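Local coordinates for ribulose-1,5-bisphosphate carboxylase/oxygenase large subunit (Rhodopseudomonas palustris, PDB 3QFW), which is a RuBisCO-like protein that probably binds magnesium, although whether it carboxylates ribulose bisphosphate as RuBisCO does is uncertain, at residues B[136-141]-B[163-168]; B[273-278]-B[309-314]; B[281-286]-B[295-300]. All coordinates share one frame; numbering follows the deposited sequence.

Interaction 1: B[136-141]-B[163-168]; sequences SALKPQ and IKDDHG
Leu138 carries CG anti to its carbonyl carbon (chi1 -59°), while Ile163 turns CG2 anti to its backbone N, and these torsions bring Leu138 CG to 3.7 Å from Ile163 CG2. Ile151 and Leu155 of helix 145-157 and Val184 of helix 177-195 pack on the same face. On the other face Lys164 CG, set between its backbone N and carbonyl carbon, lies 3.8 Å from Ala137 CB. The strands 136-138 and 163-165 pair in parallel: Lys164 N donates to Ser136 O at 3.0 Å, nearly straight at 171°, and Leu138 N to Lys164 O at 2.9 Å. They are neighbouring strands of the TIM barrel, joined through helix 145-157 in a beta-alpha-beta unit. Past their C-terminal ends, the side where enzymes of this fold place their active sites, Asp166 N still reaches Leu138 O at 3.2 Å, but with a more bent N-H geometry (137°). There the extended chain of Lys139 crosses Asp166 at about a right angle, with Lys139 CG 3.7 Å from Asp166 OD2. The Lys139 ammonium group continues to a salt bridge with Glu35 of the second subunit.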
ATOM      1  N   SER B 136      14.252 -14.242 -15.902  1.00 29.95           N
ATOM      2  CA  SER B 136      13.358 -15.309 -15.476  1.00 34.02           C
ATOM      3  C   SER B 136      13.169 -15.273 -13.969  1.00 35.24           C
ATOM      4  O   SER B 136      13.967 -14.674 -13.241  1.00 37.67           O
ATOM      5  CB  SER B 136      13.902 -16.676 -15.882  1.00 35.07           C
ATOM      6  OG  SER B 136      12.890 -17.663 -15.794  1.00 38.39           O
ATOM      7  N   ALA B 137      12.111 -15.921 -13.498  1.00 35.17           N
ATOM      8  CA  ALA B 137      11.867 -15.990 -12.066  1.00 35.19           C
ATOM      9  C   ALA B 137      12.114 -17.399 -11.555  1.00 37.31           C
ATOM     10  O   ALA B 137      11.977 -18.376 -12.299  1.00 39.58           O
ATOM     11  CB  ALA B 137      10.447 -15.528 -11.731  1.00 38.02           C
ATOM     12  N   LEU B 138      12.508 -17.490 -10.290  1.00 35.31           N
ATOM     13  CA  LEU B 138      12.653 -18.769  -9.613  1.00 34.98           C
ATOM     14  C   LEU B 138      11.317 -19.161  -8.983  1.00 34.14           C
ATOM     15  O   LEU B 138      10.820 -18.483  -8.087  1.00 39.29           O
ATOM     16  CB  LEU B 138      13.726 -18.681  -8.529  1.00 37.81           C
ATOM     17  CG  LEU B 138      15.136 -18.289  -8.969  1.00 34.41           C
ATOM     18  CD1 LEU B 138      16.053 -18.280  -7.762  1.00 35.24           C
ATOM     19  CD2 LEU B 138      15.676 -19.221 -10.074  1.00 37.13           C
ATOM     20  N   LYS B 139      10.747 -20.245  -9.493  1.00 38.75           N
ATOM     21  CA  LYS B 139       9.476 -20.788  -9.041  1.00 37.69           C
ATOM     22  C   LYS B 139       9.590 -22.294  -9.168  1.00 38.17           C
ATOM     23  O   LYS B 139      10.350 -22.782 -10.015  1.00 41.72           O
ATOM     24  CB  LYS B 139       8.349 -20.298  -9.951  1.00 41.79           C
ATOM     25  CG  LYS B 139       8.270 -18.790 -10.092  1.00 41.70           C
ATOM     26  CD  LYS B 139       7.130 -18.376 -11.005  1.00 41.07           C
ATOM     27  CE  LYS B 139       6.893 -16.872 -10.925  1.00 48.45           C
ATOM     28  NZ  LYS B 139       5.784 -16.417 -11.815  1.00 49.13           N
ATOM     29  N   PRO B 140       8.823 -23.047  -8.362  1.00 39.13           N
ATOM     30  CA  PRO B 140       7.837 -22.609  -7.361  1.00 38.58           C
ATOM     31  C   PRO B 140       8.413 -22.422  -5.951  1.00 39.63           C
ATOM     32  O   PRO B 140       9.403 -23.056  -5.600  1.00 39.27           O
ATOM     33  CB  PRO B 140       6.833 -23.764  -7.354  1.00 41.09           C
ATOM     34  CG  PRO B 140       7.675 -24.973  -7.650  1.00 39.50           C
ATOM     35  CD  PRO B 140       8.776 -24.506  -8.583  1.00 38.81           C
ATOM     36  N   GLN B 141       7.773 -21.573  -5.148  1.00 35.79           N
ATOM     37  CA  GLN B 141       8.274 -21.229  -3.812  1.00 36.72           C
ATOM     38  C   GLN B 141       8.272 -22.364  -2.765  1.00 39.96           C
ATOM     39  O   GLN B 141       8.723 -22.170  -1.640  1.00 44.94           O
ATOM     40  CB  GLN B 141       7.535 -20.004  -3.241  1.00 37.58           C
ATOM     41  CG  GLN B 141       6.019 -20.108  -3.217  1.00 40.43           C
ATOM     42  CD  GLN B 141       5.371 -19.107  -2.261  1.00 41.15           C
ATOM     43  OE1 GLN B 141       4.530 -18.299  -2.661  1.00 43.67           O
ATOM     44  NE2 GLN B 141       5.754 -19.167  -0.989  1.00 36.72           N
ATOM     45  N   ILE B 163      17.996 -12.998 -13.026  1.00 30.21           N
ATOM     46  CA  ILE B 163      17.232 -14.017 -12.342  1.00 33.44           C
ATOM     47  C   ILE B 163      16.680 -13.389 -11.074  1.00 30.84           C
ATOM     48  O   ILE B 163      17.425 -12.852 -10.256  1.00 29.64           O
ATOM     49  CB  ILE B 163      18.110 -15.222 -12.007  1.00 31.78           C
ATOM     50  CG1 ILE B 163      18.671 -15.817 -13.312  1.00 31.43           C
ATOM     51  CG2 ILE B 163      17.325 -16.251 -11.196  1.00 33.26           C
ATOM     52  CD1 ILE B 163      19.531 -17.024 -13.117  1.00 35.19           C
ATOM     53  N   LYS B 164      15.363 -13.428 -10.945  1.00 34.57           N
ATOM     54  CA  LYS B 164      14.695 -12.830  -9.800  1.00 30.83           C
ATOM     55  C   LYS B 164      13.983 -13.913  -9.009  1.00 33.53           C
ATOM     56  O   LYS B 164      13.570 -14.930  -9.566  1.00 33.10           O
ATOM     57  CB  LYS B 164      13.673 -11.790 -10.274  1.00 36.51           C
ATOM     58  CG  LYS B 164      12.519 -12.402 -11.074  1.00 34.16           C
ATOM     59  CD  LYS B 164      11.583 -11.351 -11.657  1.00 39.92           C
ATOM     60  CE  LYS B 164      10.629 -10.767 -10.629  1.00 33.43           C
ATOM     61  NZ  LYS B 164       9.695 -11.773  -9.990  1.00 40.52           N
ATOM     62  N   ASP B 165      13.833 -13.685  -7.707  1.00 35.74           N
ATOM     63  CA  ASP B 165      12.962 -14.511  -6.890  1.00 32.96           C
ATOM     64  C   ASP B 165      11.530 -14.375  -7.379  1.00 33.28           C
ATOM     65  O   ASP B 165      11.123 -13.328  -7.883  1.00 31.41           O
ATOM     66  CB  ASP B 165      12.999 -14.054  -5.434  1.00 31.28           C
ATOM     67  CG  ASP B 165      14.121 -14.686  -4.641  1.00 34.81           C
ATOM     68  OD1 ASP B 165      14.793 -15.600  -5.166  1.00 35.23           O
ATOM     69  OD2 ASP B 165      14.321 -14.267  -3.478  1.00 31.76           O
ATOM     70  N   ASP B 166      10.766 -15.446  -7.244  1.00 32.89           N
ATOM     71  CA  ASP B 166       9.324 -15.311  -7.199  1.00 36.49           C
ATOM     72  C   ASP B 166       9.064 -14.170  -6.209  1.00 31.46           C
ATOM     73  O   ASP B 166       9.756 -14.045  -5.195  1.00 30.75           O
ATOM     74  CB  ASP B 166       8.706 -16.618  -6.707  1.00 36.47           C
ATOM     75  CG  ASP B 166       7.195 -16.562  -6.618  1.00 41.42           C
ATOM     76  OD1 ASP B 166       6.651 -15.585  -6.074  1.00 40.76           O
ATOM     77  OD2 ASP B 166       6.544 -17.503  -7.101  1.00 46.52           O
ATOM     78  N   HIS B 167       8.105 -13.308  -6.519  1.00 32.09           N
ATOM     79  CA  HIS B 167       7.815 -12.187  -5.629  1.00 34.17           C
ATOM     80  C   HIS B 167       7.199 -12.712  -4.336  1.00 33.67           C
ATOM     81  O   HIS B 167       7.137 -12.002  -3.332  1.00 32.69           O
ATOM     82  CB  HIS B 167       6.836 -11.220  -6.276  1.00 35.07           C
ATOM     83  CG  HIS B 167       5.412 -11.643  -6.144  1.00 32.18           C
ATOM     84  ND1 HIS B 167       4.596 -11.201  -5.121  1.00 37.41           N
ATOM     85  CD2 HIS B 167       4.665 -12.496  -6.881  1.00 34.14           C
ATOM     86  CE1 HIS B 167       3.405 -11.756  -5.244  1.00 33.85           C
ATOM     87  NE2 HIS B 167       3.418 -12.543  -6.306  1.00 38.12           N
ATOM     88  N   GLY B 168       6.720 -13.949  -4.389  1.00 33.52           N
ATOM     89  CA  GLY B 168       6.135 -14.609  -3.239  1.00 32.92           C
ATOM     90  C   GLY B 168       7.161 -15.171  -2.281  1.00 31.93           C
ATOM     91  O   GLY B 168       6.844 -15.513  -1.139  1.00 33.07           O
TER

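Interaction 2: B[273-278]-B[309-314]; sequences FRLFGA and GKLNAC
Leu311 meets the helix end 273-276 in two ways. Its side chain crosses that of Leu275 obliquely, Leu311 CD1 to Leu275 CD1 at 3.9 Å. Its carbonyl O accepts from Arg274 NH2 at 3.2 Å, the donor standing 49° out of the carbonyl plane. One residue on, Asn312 contributes its backbone: Asn312 O receives Arg274 NE at 2.8 Å with an N-H...O angle of 151°, together with a weak bond from Arg274 NH2. The two carbonyls therefore line the NE-NH2 edge of the guanidinium, and the Asn312 side chain turns elsewhere, its ND2 bonded to Pro115 O. Arg274 gets there with CG anti to its backbone N (chi1 173°) and a chain extended from CG to NE. Ala313 then passes over one face of the guanidinium, its CA 3.6 Å from Arg274 NH2. The NH1 side is bonded to the carbonyls of Ala303 and Asp306, which further restrict rotation of the group. An alanine in place of Arg274 would probably leave the carbonyls of Leu311 and Asn312 without these donors and open a gap beneath Ala313. Cys314 packs its CB 3.9 Å from Arg274 CG, with Cys314 SG 4.2 Å from Ala278 CB. The helix finishes in a Schellman motif, with Ala278 N bonded back to Phe273 O; Gly277, at positive phi, is the first residue to leave helical angles, and a CB there would press on the carbonyl O of Phe276, which calls for glycine. In the catalytic-domain barrel, this contact joins the end of helix 265-276 to the connection from helix 294-305 into strand 315-319; Phe239 of helix 236-243 touches Ala278, and Leu109 of helix 106-112 touches both leucines.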
ATOM      1  N   PHE B 273       7.626   4.752  -9.490  1.00 25.31           N
ATOM      2  CA  PHE B 273       8.616   3.746  -9.101  1.00 25.26           C
ATOM      3  C   PHE B 273      10.033   4.184  -9.527  1.00 28.66           C
ATOM      4  O   PHE B 273      10.975   4.135  -8.726  1.00 25.34           O
ATOM      5  CB  PHE B 273       8.265   2.375  -9.696  1.00 26.90           C
ATOM      6  CG  PHE B 273       7.279   1.564  -8.865  1.00 23.83           C
ATOM      7  CD1 PHE B 273       6.525   2.154  -7.845  1.00 25.02           C
ATOM      8  CD2 PHE B 273       7.099   0.212  -9.116  1.00 24.40           C
ATOM      9  CE1 PHE B 273       5.629   1.391  -7.098  1.00 27.10           C
ATOM     10  CE2 PHE B 273       6.219  -0.555  -8.361  1.00 24.71           C
ATOM     11  CZ  PHE B 273       5.478   0.038  -7.361  1.00 29.46           C
ATOM     12  N   ARG B 274      10.160   4.623 -10.781  1.00 24.10           N
ATOM     13  CA  ARG B 274      11.407   5.188 -11.318  1.00 27.68           C
ATOM     14  C   ARG B 274      11.909   6.376 -10.481  1.00 27.12           C
ATOM     15  O   ARG B 274      13.074   6.422 -10.077  1.00 26.54           O
ATOM     16  CB  ARG B 274      11.176   5.632 -12.762  1.00 22.28           C
ATOM     17  CG  ARG B 274      12.347   6.415 -13.412  1.00 26.50           C
ATOM     18  CD  ARG B 274      11.927   6.965 -14.761  1.00 27.73           C
ATOM     19  NE  ARG B 274      13.021   7.638 -15.480  1.00 26.26           N
ATOM     20  CZ  ARG B 274      12.868   8.209 -16.666  1.00 28.76           C
ATOM     21  NH1 ARG B 274      11.677   8.175 -17.254  1.00 29.19           N
ATOM     22  NH2 ARG B 274      13.894   8.813 -17.261  1.00 26.32           N
ATOM     23  N   LEU B 275      11.017   7.329 -10.223  1.00 26.01           N
ATOM     24  CA  LEU B 275      11.334   8.492  -9.401  1.00 26.44           C
ATOM     25  C   LEU B 275      11.946   8.060  -8.064  1.00 29.58           C
ATOM     26  O   LEU B 275      12.944   8.619  -7.609  1.00 29.11           O
ATOM     27  CB  LEU B 275      10.052   9.309  -9.138  1.00 29.87           C
ATOM     28  CG  LEU B 275      10.153  10.571  -8.279  1.00 27.82           C
ATOM     29  CD1 LEU B 275      10.901  11.670  -9.025  1.00 25.54           C
ATOM     30  CD2 LEU B 275       8.782  11.088  -7.862  1.00 28.07           C
ATOM     31  N   PHE B 276      11.328   7.064  -7.434  1.00 28.09           N
ATOM     32  CA  PHE B 276      11.749   6.618  -6.108  1.00 27.72           C
ATOM     33  C   PHE B 276      13.006   5.742  -6.100  1.00 31.39           C
ATOM     34  O   PHE B 276      13.577   5.497  -5.032  1.00 33.66           O
ATOM     35  CB  PHE B 276      10.593   5.905  -5.394  1.00 28.54           C
ATOM     36  CG  PHE B 276       9.434   6.813  -5.085  1.00 28.66           C
ATOM     37  CD1 PHE B 276       9.641   8.162  -4.843  1.00 28.44           C
ATOM     38  CD2 PHE B 276       8.135   6.327  -5.070  1.00 31.14           C
ATOM     39  CE1 PHE B 276       8.570   9.009  -4.564  1.00 27.38           C
ATOM     40  CE2 PHE B 276       7.068   7.163  -4.796  1.00 28.98           C
ATOM     41  CZ  PHE B 276       7.288   8.508  -4.548  1.00 29.90           C
ATOM     42  N   GLY B 277      13.408   5.252  -7.271  1.00 28.69           N
ATOM     43  CA  GLY B 277      14.693   4.584  -7.424  1.00 27.49           C
ATOM     44  C   GLY B 277      14.739   3.235  -8.118  1.00 27.89           C
ATOM     45  O   GLY B 277      15.778   2.574  -8.111  1.00 28.96           O
ATOM     46  N   ALA B 278      13.632   2.800  -8.710  1.00 21.12           N
ATOM     47  CA  ALA B 278      13.622   1.504  -9.362  1.00 24.41           C
ATOM     48  C   ALA B 278      14.479   1.551 -10.647  1.00 26.64           C
ATOM     49  O   ALA B 278      14.318   2.443 -11.469  1.00 27.43           O
ATOM     50  CB  ALA B 278      12.205   1.082  -9.682  1.00 29.12           C
ATOM     51  N   GLY B 309      13.103  14.997 -16.060  1.00 32.54           N
ATOM     52  CA  GLY B 309      14.201  15.795 -15.534  1.00 34.55           C
ATOM     53  C   GLY B 309      15.562  15.254 -15.970  1.00 30.96           C
ATOM     54  O   GLY B 309      15.744  14.833 -17.116  1.00 35.30           O
ATOM     55  N   LYS B 310      16.511  15.252 -15.039  1.00 32.39           N
ATOM     56  CA  LYS B 310      17.839  14.690 -15.250  1.00 35.38           C
ATOM     57  C   LYS B 310      17.949  13.229 -14.805  1.00 32.70           C
ATOM     58  O   LYS B 310      19.058  12.719 -14.640  1.00 33.89           O
ATOM     59  CB  LYS B 310      18.873  15.521 -14.485  1.00 39.17           C
ATOM     60  CG  LYS B 310      19.170  16.881 -15.106  1.00 45.16           C
ATOM     61  CD  LYS B 310      19.837  17.820 -14.106  1.00 50.86           C
ATOM     62  CE  LYS B 310      18.819  18.386 -13.121  1.00 51.36           C
ATOM     63  NZ  LYS B 310      19.429  19.320 -12.124  1.00 53.53           N
ATOM     64  N   LEU B 311      16.812  12.558 -14.617  1.00 31.63           N
ATOM     65  CA  LEU B 311      16.801  11.213 -14.037  1.00 29.33           C
ATOM     66  C   LEU B 311      17.089  10.079 -15.020  1.00 29.88           C
ATOM     67  O   LEU B 311      16.607  10.089 -16.148  1.00 29.72           O
ATOM     68  CB  LEU B 311      15.457  10.947 -13.359  1.00 28.27           C
ATOM     69  CG  LEU B 311      15.126  11.971 -12.271  1.00 29.26           C
ATOM     70  CD1 LEU B 311      13.918  11.520 -11.480  1.00 30.62           C
ATOM     71  CD2 LEU B 311      16.326  12.159 -11.367  1.00 30.02           C
ATOM     72  N   ASN B 312      17.844   9.085 -14.566  1.00 27.44           N
ATOM     73  CA  ASN B 312      18.090   7.894 -15.381  1.00 30.66           C
ATOM     74  C   ASN B 312      16.789   7.199 -15.773  1.00 33.10           C
ATOM     75  O   ASN B 312      15.779   7.284 -15.058  1.00 30.85           O
ATOM     76  CB  ASN B 312      18.979   6.901 -14.626  1.00 31.09           C
ATOM     77  CG  ASN B 312      20.412   7.368 -14.508  1.00 33.28           C
ATOM     78  OD1 ASN B 312      20.916   8.081 -15.378  1.00 32.53           O
ATOM     79  ND2 ASN B 312      21.083   6.962 -13.433  1.00 32.20           N
ATOM     80  N   ALA B 313      16.820   6.509 -16.905  1.00 30.07           N
ATOM     81  CA  ALA B 313      15.708   5.666 -17.334  1.00 29.43           C
ATOM     82  C   ALA B 313      15.648   4.408 -16.472  1.00 28.65           C
ATOM     83  O   ALA B 313      16.652   4.001 -15.892  1.00 28.96           O
ATOM     84  CB  ALA B 313      15.883   5.287 -18.821  1.00 30.63           C
ATOM     85  N   CYS B 314      14.458   3.814 -16.387  1.00 26.95           N
ATOM     86  CA  CYS B 314      14.217   2.554 -15.682  1.00 26.44           C
ATOM     87  C   CYS B 314      13.804   1.543 -16.750  1.00 26.74           C
ATOM     88  O   CYS B 314      13.005   1.882 -17.621  1.00 32.02           O
ATOM     89  CB  CYS B 314      13.077   2.765 -14.655  1.00 25.19           C
ATOM     90  SG  CYS B 314      12.329   1.279 -13.909  1.00 29.20           S
TER

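Interaction 3: B[281-286]-B[295-300]; sequences TVFPNY and ASCLAL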
ATOM      1  N   THR B 281      11.423  -2.241 -13.715  1.00 27.42           N
ATOM      2  CA  THR B 281      10.088  -2.289 -13.152  1.00 29.10           C
ATOM      3  C   THR B 281       9.235  -3.353 -13.846  1.00 31.44           C
ATOM      4  O   THR B 281       9.021  -3.315 -15.069  1.00 26.03           O
ATOM      5  CB  THR B 281       9.430  -0.880 -13.125  1.00 26.05           C
ATOM      6  OG1 THR B 281       8.166  -0.959 -12.471  1.00 26.61           O
ATOM      7  CG2 THR B 281       9.240  -0.309 -14.543  1.00 25.28           C
ATOM      8  N   VAL B 282       8.789  -4.322 -13.045  1.00 26.31           N
ATOM      9  CA  VAL B 282       8.024  -5.460 -13.535  1.00 27.05           C
ATOM     10  C   VAL B 282       6.544  -5.086 -13.649  1.00 27.53           C
ATOM     11  O   VAL B 282       6.009  -4.393 -12.798  1.00 25.98           O
ATOM     12  CB  VAL B 282       8.184  -6.677 -12.588  1.00 29.07           C
ATOM     13  CG1 VAL B 282       7.330  -7.858 -13.046  1.00 29.72           C
ATOM     14  CG2 VAL B 282       9.653  -7.069 -12.460  1.00 27.64           C
ATOM     15  N   PHE B 283       5.897  -5.539 -14.718  1.00 27.21           N
ATOM     16  CA  PHE B 283       4.469  -5.301 -14.929  1.00 25.28           C
ATOM     17  C   PHE B 283       3.923  -6.368 -15.865  1.00 31.74           C
ATOM     18  O   PHE B 283       4.659  -6.901 -16.718  1.00 28.57           O
ATOM     19  CB  PHE B 283       4.216  -3.911 -15.522  1.00 25.86           C
ATOM     20  CG  PHE B 283       4.820  -3.710 -16.898  1.00 27.99           C
ATOM     21  CD1 PHE B 283       4.033  -3.788 -18.037  1.00 29.82           C
ATOM     22  CD2 PHE B 283       6.163  -3.422 -17.034  1.00 24.03           C
ATOM     23  CE1 PHE B 283       4.587  -3.584 -19.301  1.00 28.44           C
ATOM     24  CE2 PHE B 283       6.733  -3.222 -18.298  1.00 30.64           C
ATOM     25  CZ  PHE B 283       5.940  -3.310 -19.425  1.00 30.94           C
ATOM     26  N   PRO B 284       2.638  -6.689 -15.710  1.00 32.10           N
ATOM     27  CA  PRO B 284       2.010  -7.700 -16.564  1.00 33.65           C
ATOM     28  C   PRO B 284       1.827  -7.166 -17.976  1.00 33.29           C
ATOM     29  O   PRO B 284       1.261  -6.088 -18.178  1.00 29.68           O
ATOM     30  CB  PRO B 284       0.662  -7.961 -15.873  1.00 37.56           C
ATOM     31  CG  PRO B 284       0.401  -6.738 -15.055  1.00 32.29           C
ATOM     32  CD  PRO B 284       1.737  -6.214 -14.637  1.00 28.99           C
ATOM     33  N   ASN B 285       2.343  -7.916 -18.946  1.00 30.21           N
ATOM     34  CA  ASN B 285       2.274  -7.536 -20.350  1.00 31.47           C
ATOM     35  C   ASN B 285       0.819  -7.586 -20.788  1.00 35.66           C
ATOM     36  O   ASN B 285      -0.003  -8.245 -20.144  1.00 38.88           O
ATOM     37  CB  ASN B 285       3.114  -8.524 -21.177  1.00 28.90           C
ATOM     38  CG  ASN B 285       3.307  -8.082 -22.620  1.00 35.59           C
ATOM     39  OD1 ASN B 285       3.768  -6.975 -22.894  1.00 28.06           O
ATOM     40  ND2 ASN B 285       2.952  -8.959 -23.549  1.00 37.88           N
ATOM     41  N   TYR B 286       0.479  -6.873 -21.857  1.00 32.34           N
ATOM     42  CA  TYR B 286      -0.847  -7.015 -22.432  1.00 35.45           C
ATOM     43  C   TYR B 286      -0.963  -8.452 -22.917  1.00 36.60           C
ATOM     44  O   TYR B 286       0.046  -9.095 -23.192  1.00 43.84           O
ATOM     45  CB  TYR B 286      -1.044  -6.045 -23.594  1.00 35.90           C
ATOM     46  CG  TYR B 286      -0.084  -6.277 -24.732  1.00 38.78           C
ATOM     47  CD1 TYR B 286       1.192  -5.734 -24.704  1.00 40.22           C
ATOM     48  CD2 TYR B 286      -0.454  -7.034 -25.837  1.00 43.67           C
ATOM     49  CE1 TYR B 286       2.077  -5.939 -25.739  1.00 35.35           C
ATOM     50  CE2 TYR B 286       0.425  -7.245 -26.885  1.00 38.33           C
ATOM     51  CZ  TYR B 286       1.691  -6.695 -26.828  1.00 40.52           C
ATOM     52  OH  TYR B 286       2.577  -6.893 -27.862  1.00 38.18           O
ATOM     53  N   ALA B 295      -2.305   0.136 -24.898  1.00 28.72           N
ATOM     54  CA  ALA B 295      -2.079   1.554 -24.639  1.00 31.63           C
ATOM     55  C   ALA B 295      -1.363   1.778 -23.308  1.00 33.47           C
ATOM     56  O   ALA B 295      -0.380   2.542 -23.229  1.00 31.22           O
ATOM     57  CB  ALA B 295      -3.403   2.319 -24.651  1.00 34.57           C
ATOM     58  N   SER B 296      -1.873   1.123 -22.266  1.00 32.21           N
ATOM     59  CA  SER B 296      -1.286   1.228 -20.940  1.00 29.61           C
ATOM     60  C   SER B 296       0.130   0.689 -20.894  1.00 25.69           C
ATOM     61  O   SER B 296       1.007   1.307 -20.312  1.00 26.62           O
ATOM     62  CB  SER B 296      -2.159   0.533 -19.880  1.00 31.75           C
ATOM     63  OG  SER B 296      -3.389   1.220 -19.725  1.00 34.82           O
ATOM     64  N   CYS B 297       0.360  -0.467 -21.506  1.00 28.14           N
ATOM     65  CA  CYS B 297       1.707  -1.034 -21.514  1.00 28.46           C
ATOM     66  C   CYS B 297       2.696  -0.104 -22.215  1.00 28.63           C
ATOM     67  O   CYS B 297       3.817   0.095 -21.741  1.00 27.00           O
ATOM     68  CB  CYS B 297       1.721  -2.423 -22.155  1.00 28.65           C
ATOM     69  SG  CYS B 297       0.844  -3.675 -21.176  1.00 33.33           S
ATOM     70  N   LEU B 298       2.282   0.477 -23.332  1.00 25.84           N
ATOM     71  CA  LEU B 298       3.184   1.386 -24.053  1.00 29.33           C
ATOM     72  C   LEU B 298       3.459   2.639 -23.216  1.00 29.71           C
ATOM     73  O   LEU B 298       4.603   3.077 -23.106  1.00 28.30           O
ATOM     74  CB  LEU B 298       2.620   1.754 -25.425  1.00 28.79           C
ATOM     75  CG  LEU B 298       3.623   2.439 -26.354  1.00 33.91           C
ATOM     76  CD1 LEU B 298       4.905   1.618 -26.474  1.00 29.16           C
ATOM     77  CD2 LEU B 298       3.016   2.697 -27.732  1.00 37.37           C
ATOM     78  N   ALA B 299       2.411   3.193 -22.602  1.00 30.66           N
ATOM     79  CA  ALA B 299       2.558   4.388 -21.766  1.00 26.37           C
ATOM     80  C   ALA B 299       3.465   4.107 -20.564  1.00 27.67           C
ATOM     81  O   ALA B 299       4.263   4.948 -20.161  1.00 27.31           O
ATOM     82  CB  ALA B 299       1.196   4.882 -21.308  1.00 33.39           C
ATOM     83  N   LEU B 300       3.316   2.916 -19.993  1.00 29.91           N
ATOM     84  CA  LEU B 300       4.152   2.465 -18.888  1.00 26.59           C
ATOM     85  C   LEU B 300       5.622   2.395 -19.306  1.00 29.43           C
ATOM     86  O   LEU B 300       6.509   2.911 -18.619  1.00 26.14           O
ATOM     87  CB  LEU B 300       3.652   1.107 -18.386  1.00 26.56           C
ATOM     88  CG  LEU B 300       4.354   0.468 -17.188  1.00 30.96           C
ATOM     89  CD1 LEU B 300       4.982   1.531 -16.355  1.00 36.25           C
ATOM     90  CD2 LEU B 300       3.374  -0.376 -16.340  1.00 26.73           C
TER
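Cys297, Phe283 and Leu300 bury the most surface where strand 281-284 faces helix 295-300, a strand-helix pair of the TIM barrel that belongs to the beta-alpha-beta unit continuing into strand 315-319. The axes of the two segments run almost antiparallel (174°) and approach to 10.2 Å, as expected for a chain that leaves the strand and returns along the outside through the helix. No hydrogen bond crosses between the segments. The side chains of Phe283 and Leu300 run antiparallel, one beside the other: Leu300 CG sits over the centre of the Phe283 ring, 4.2 Å from the centroid and only 10° off the ring normal, a CH-pi contact. Leu300 CD2 leans toward the root of the same ring, 3.7 Å from Phe283 CG. In Phe283, CG lies between the backbone N and the carbonyl carbon (chi1 63°) on a CB that already points to the helix; Leu269 of helix 265-276 also touches both Phe283 and Leu300. Cys297 takes the rim instead of the face. Its SG lies near the plane of the Phe283 ring, 5.5 Å from the centroid, and likewise at the edge of the Tyr286 ring, 5.4 Å from that centroid, so that one sulfur makes two sulfur-aromatic contacts. Tyr286 OH is hydrogen-bonded to Glu329 OE2. Tyr286 N, buried here without a hydrogen-bond partner in the model, has Cys297 SG at 3.3 Å.

All three contacts belong to the catalytic barrel but to different layers of it. Interaction 1 is buried pairing of adjacent strands, held by backbone hydrogen bonds, and its loops reach the second subunit. Interaction 3 is also buried, yet it joins a strand to its outer helix by apolar, CH-pi and sulfur-aromatic packing, with no hydrogen bond across it. Interaction 2, partly buried, ties a helix end to a loop through an arginine that serves backbone carbonyls. Helix 294-305, half of interaction 3, leads into the loop of interaction 2. Interactions 2 and 3 touch, Cys314 SG lying 3.5 Å from Thr281 CG2, whereas interaction 1 meets interaction 3 through Lys164 CE and Val282 CG2, 4.2 Å apart.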